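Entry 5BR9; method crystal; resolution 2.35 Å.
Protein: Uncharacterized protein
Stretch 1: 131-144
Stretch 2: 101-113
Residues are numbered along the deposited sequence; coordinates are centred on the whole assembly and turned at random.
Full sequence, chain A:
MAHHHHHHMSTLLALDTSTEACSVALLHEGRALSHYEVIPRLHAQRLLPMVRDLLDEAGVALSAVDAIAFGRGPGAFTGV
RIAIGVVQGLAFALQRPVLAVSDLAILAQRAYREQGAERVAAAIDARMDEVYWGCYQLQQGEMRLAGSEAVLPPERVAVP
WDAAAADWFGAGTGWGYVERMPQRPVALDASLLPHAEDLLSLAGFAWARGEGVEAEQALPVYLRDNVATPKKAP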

# COMPACT_ATOMS: atom_id res chain seq x y z
N VAL A 131 -1.92 22.00 10.21
CA VAL A 131 -0.89 21.12 10.73
C VAL A 131 -1.51 20.03 11.58
O VAL A 131 -2.49 20.25 12.29
CB VAL A 131 0.18 21.89 11.56
CG1 VAL A 131 0.94 22.89 10.69
CG2 VAL A 131 -0.47 22.62 12.73
N TYR A 132 -0.88 18.86 11.54
CA TYR A 132 -1.15 17.82 12.50
C TYR A 132 -0.43 18.17 13.79
O TYR A 132 0.70 18.65 13.76
CB TYR A 132 -0.69 16.48 11.96
CG TYR A 132 -1.40 16.02 10.71
CD1 TYR A 132 -2.73 15.61 10.75
CD2 TYR A 132 -0.75 16.02 9.48
CE1 TYR A 132 -3.39 15.17 9.60
CE2 TYR A 132 -1.40 15.59 8.33
CZ TYR A 132 -2.72 15.17 8.39
OH TYR A 132 -3.36 14.74 7.24
N TRP A 133 -1.10 17.94 14.92
CA TRP A 133 -0.67 18.45 16.22
C TRP A 133 -0.91 17.45 17.35
O TRP A 133 -2.00 16.92 17.47
CB TRP A 133 -1.41 19.76 16.51
CG TRP A 133 -1.14 20.37 17.85
CD1 TRP A 133 -1.91 20.24 18.99
CD2 TRP A 133 -0.06 21.24 18.19
NE1 TRP A 133 -1.37 21.00 20.00
CE2 TRP A 133 -0.23 21.61 19.55
CE3 TRP A 133 1.03 21.75 17.48
CZ2 TRP A 133 0.65 22.45 20.21
CZ3 TRP A 133 1.92 22.59 18.14
CH2 TRP A 133 1.72 22.94 19.49
N GLY A 134 0.11 17.21 18.17
CA GLY A 134 0.01 16.30 19.31
C GLY A 134 1.09 16.59 20.33
O GLY A 134 2.27 16.73 20.00
N CYS A 135 0.68 16.73 21.59
CA CYS A 135 1.61 17.04 22.66
C CYS A 135 1.87 15.80 23.49
O CYS A 135 0.95 15.04 23.80
CB CYS A 135 1.09 18.18 23.53
SG CYS A 135 0.98 19.77 22.68
N TYR A 136 3.13 15.61 23.85
CA TYR A 136 3.59 14.38 24.47
C TYR A 136 4.42 14.69 25.70
O TYR A 136 5.11 15.71 25.75
CB TYR A 136 4.39 13.54 23.46
CG TYR A 136 3.51 12.88 22.42
CD1 TYR A 136 3.16 11.54 22.55
CD2 TYR A 136 2.99 13.60 21.33
CE1 TYR A 136 2.33 10.92 21.62
CE2 TYR A 136 2.15 12.98 20.38
CZ TYR A 136 1.83 11.63 20.54
OH TYR A 136 0.99 10.99 19.66
N GLN A 137 4.36 13.80 26.69
CA GLN A 137 5.15 13.93 27.92
C GLN A 137 5.67 12.56 28.35
O GLN A 137 4.98 11.54 28.24
CB GLN A 137 4.31 14.54 29.04
CG GLN A 137 5.02 14.59 30.41
CD GLN A 137 4.32 15.49 31.43
OE1 GLN A 137 3.38 16.22 31.10
NE2 GLN A 137 4.79 15.44 32.69
N LEU A 138 6.91 12.55 28.82
CA LEU A 138 7.57 11.34 29.28
C LEU A 138 6.86 10.69 30.47
O LEU A 138 6.54 11.33 31.46
CB LEU A 138 9.02 11.65 29.65
CG LEU A 138 9.93 10.44 29.83
CD1 LEU A 138 10.25 9.78 28.49
CD2 LEU A 138 11.21 10.86 30.53
N GLN A 139 6.66 9.39 30.35
CA GLN A 139 6.00 8.59 31.37
C GLN A 139 6.73 7.25 31.38
O GLN A 139 6.47 6.40 30.51
CB GLN A 139 4.52 8.42 31.04
CG GLN A 139 3.52 8.54 32.19
CD GLN A 139 2.10 8.83 31.66
OE1 GLN A 139 1.86 9.87 31.03
NE2 GLN A 139 1.17 7.90 31.91
N GLN A 140 7.67 7.08 32.30
CA GLN A 140 8.41 5.83 32.43
C GLN A 140 9.13 5.45 31.13
O GLN A 140 9.01 4.32 30.66
CB GLN A 140 7.46 4.70 32.85
CG GLN A 140 7.08 4.75 34.30
CD GLN A 140 6.00 3.75 34.62
OE1 GLN A 140 5.19 3.41 33.76
NE2 GLN A 140 6.00 3.26 35.85
N GLY A 141 9.84 6.42 30.56
CA GLY A 141 10.65 6.20 29.38
C GLY A 141 9.87 6.32 28.08
O GLY A 141 10.47 6.32 27.02
N GLU A 142 8.55 6.47 28.15
CA GLU A 142 7.72 6.53 26.94
C GLU A 142 7.10 7.91 26.79
O GLU A 142 6.49 8.43 27.73
CB GLU A 142 6.61 5.45 26.97
CG GLU A 142 5.68 5.43 25.74
CD GLU A 142 4.45 4.52 25.91
OE1 GLU A 142 4.29 3.93 26.99
OE2 GLU A 142 3.64 4.41 24.96
N MET A 143 7.27 8.52 25.62
CA MET A 143 6.61 9.79 25.34
C MET A 143 5.14 9.47 25.09
O MET A 143 4.77 8.72 24.19
CB MET A 143 7.26 10.51 24.16
CG MET A 143 8.67 11.05 24.47
SD MET A 143 8.79 12.23 25.85
CE MET A 143 8.17 13.72 25.08
N ARG A 144 4.30 10.04 25.94
CA ARG A 144 2.90 9.68 26.01
C ARG A 144 1.99 10.86 25.67
O ARG A 144 2.20 12.00 26.14
CB ARG A 144 2.61 9.16 27.43
CG ARG A 144 1.52 8.15 27.54
CD ARG A 144 2.05 6.75 27.38
NE ARG A 144 0.99 5.77 27.61
CZ ARG A 144 0.28 5.20 26.64
NH1 ARG A 144 0.50 5.52 25.38
NH2 ARG A 144 -0.66 4.31 26.94
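Stretch 2 (101-113) VSDLAILAQRAYR

A helix packed on a β-hairpin meets the side chains of one sheet face, and it can also reach the sheet's backbone. Here residues 103-113 form the helix, begun by Ser102 at its N-cap, while strand 131-139 turns through a type I' turn, Gln139 to Glu142, into strand 142-144. The helix runs at 46° to the first strand, with axes 8.5 Å apart at closest, and at 132° to the second, 7.9 Å away.

Alternation along the first strand selects the contacts. The CA-to-CB bond of Tyr132 points toward the helix, though the end of its side chain leads away; Tyr132 CB is 4.3 Å from Leu104 CD1, and Gly134, lacking a side chain, leaves its N 4.0 Å from that same CD1. Tyr136 then lies along the first helical turns: Ala105 CA sits over one ring face, Tyr136 CE1 is 3.3 Å from Ala105 CB, and Tyr136 CB is 3.5 Å from Ala108 CB. Leu138 places CD1 over a face of Tyr112, 3.6 Å from the ring centroid. At the turn and just beyond it, Gln109 bridges backbone groups: its NE2 donates to Gly141 O at 3.0 Å, and its OE1 accepts from Met143 N at 2.8 Å. Met143 completes the contact, with CB 3.9 Å from Ala108 CB and SD 3.7 Å from Tyr112 CB, whereas Arg144 points away.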

# COMPACT_ATOMS: atom_id res chain seq x y z
N VAL A 101 1.62 2.95 15.07
CA VAL A 101 2.16 3.95 15.97
C VAL A 101 2.15 5.32 15.30
O VAL A 101 2.54 5.47 14.13
CB VAL A 101 3.59 3.58 16.43
CG1 VAL A 101 4.17 4.67 17.30
CG2 VAL A 101 3.61 2.25 17.16
N SER A 102 1.70 6.31 16.06
CA SER A 102 1.62 7.66 15.55
C SER A 102 2.97 8.25 15.23
O SER A 102 3.89 8.18 16.03
CB SER A 102 0.90 8.56 16.56
OG SER A 102 1.07 9.91 16.18
N ASP A 103 3.08 8.90 14.08
CA ASP A 103 4.30 9.60 13.74
C ASP A 103 4.55 10.85 14.59
O ASP A 103 5.70 11.27 14.73
CB ASP A 103 4.30 9.95 12.26
CG ASP A 103 4.76 8.77 11.40
OD1 ASP A 103 3.92 8.10 10.78
OD2 ASP A 103 5.97 8.51 11.37
N LEU A 104 3.50 11.43 15.17
CA LEU A 104 3.68 12.53 16.13
C LEU A 104 4.37 12.00 17.40
O LEU A 104 5.31 12.62 17.91
CB LEU A 104 2.31 13.19 16.46
CG LEU A 104 1.64 13.95 15.30
CD1 LEU A 104 0.17 14.20 15.53
CD2 LEU A 104 2.35 15.29 15.00
N ALA A 105 3.93 10.84 17.88
CA ALA A 105 4.59 10.18 19.01
C ALA A 105 6.04 9.85 18.67
O ALA A 105 6.94 10.08 19.48
CB ALA A 105 3.84 8.91 19.44
N ILE A 106 6.26 9.34 17.45
CA ILE A 106 7.62 8.96 17.09
C ILE A 106 8.55 10.18 17.14
O ILE A 106 9.68 10.10 17.66
CB ILE A 106 7.66 8.29 15.71
CG1 ILE A 106 6.83 7.01 15.74
CG2 ILE A 106 9.08 7.99 15.32
CD1 ILE A 106 6.53 6.46 14.35
N LEU A 107 8.08 11.30 16.60
CA LEU A 107 8.81 12.57 16.69
C LEU A 107 9.12 12.95 18.13
O LEU A 107 10.18 13.46 18.43
CB LEU A 107 7.98 13.70 16.09
CG LEU A 107 7.98 13.95 14.60
CD1 LEU A 107 7.09 15.18 14.36
CD2 LEU A 107 9.40 14.16 14.12
N ALA A 108 8.12 12.78 19.00
CA ALA A 108 8.25 13.14 20.40
C ALA A 108 9.32 12.26 21.04
O ALA A 108 10.20 12.76 21.73
CB ALA A 108 6.93 12.98 21.11
N GLN A 109 9.25 10.96 20.77
CA GLN A 109 10.20 10.02 21.33
C GLN A 109 11.59 10.35 20.81
O GLN A 109 12.58 10.29 21.56
CB GLN A 109 9.84 8.57 20.98
CG GLN A 109 10.61 7.55 21.82
CD GLN A 109 10.10 7.52 23.25
OE1 GLN A 109 8.93 7.79 23.50
NE2 GLN A 109 10.98 7.20 24.19
N ARG A 110 11.69 10.72 19.53
CA ARG A 110 12.99 11.10 18.98
C ARG A 110 13.55 12.37 19.62
O ARG A 110 14.74 12.43 19.96
CB ARG A 110 12.92 11.31 17.47
CG ARG A 110 14.25 11.74 16.88
CD ARG A 110 14.29 11.61 15.38
NE ARG A 110 15.63 11.87 14.86
CZ ARG A 110 15.94 11.90 13.57
NH1 ARG A 110 15.00 11.68 12.66
NH2 ARG A 110 17.18 12.15 13.20
N ALA A 111 12.69 13.36 19.82
CA ALA A 111 13.14 14.61 20.43
C ALA A 111 13.58 14.35 21.88
O ALA A 111 14.52 14.96 22.38
CB ALA A 111 12.05 15.67 20.36
N TYR A 112 12.88 13.44 22.54
CA TYR A 112 13.26 13.05 23.88
C TYR A 112 14.66 12.41 23.87
O TYR A 112 15.53 12.81 24.63
CB TYR A 112 12.25 12.08 24.48
CG TYR A 112 12.79 11.41 25.72
CD1 TYR A 112 13.07 12.15 26.87
CD2 TYR A 112 13.08 10.04 25.72
CE1 TYR A 112 13.59 11.54 28.00
CE2 TYR A 112 13.62 9.42 26.87
CZ TYR A 112 13.86 10.18 28.00
OH TYR A 112 14.38 9.59 29.13
N ARG A 113 14.87 11.44 22.98
CA ARG A 113 16.15 10.75 22.91
C ARG A 113 17.30 11.69 22.55
O ARG A 113 18.39 11.59 23.11
CB ARG A 113 16.09 9.60 21.90
CG ARG A 113 17.41 8.87 21.71
CD ARG A 113 17.26 7.68 20.77
NE ARG A 113 16.70 8.04 19.46
CZ ARG A 113 17.41 8.56 18.47
NH1 ARG A 113 18.71 8.79 18.62
NH2 ARG A 113 16.82 8.84 17.31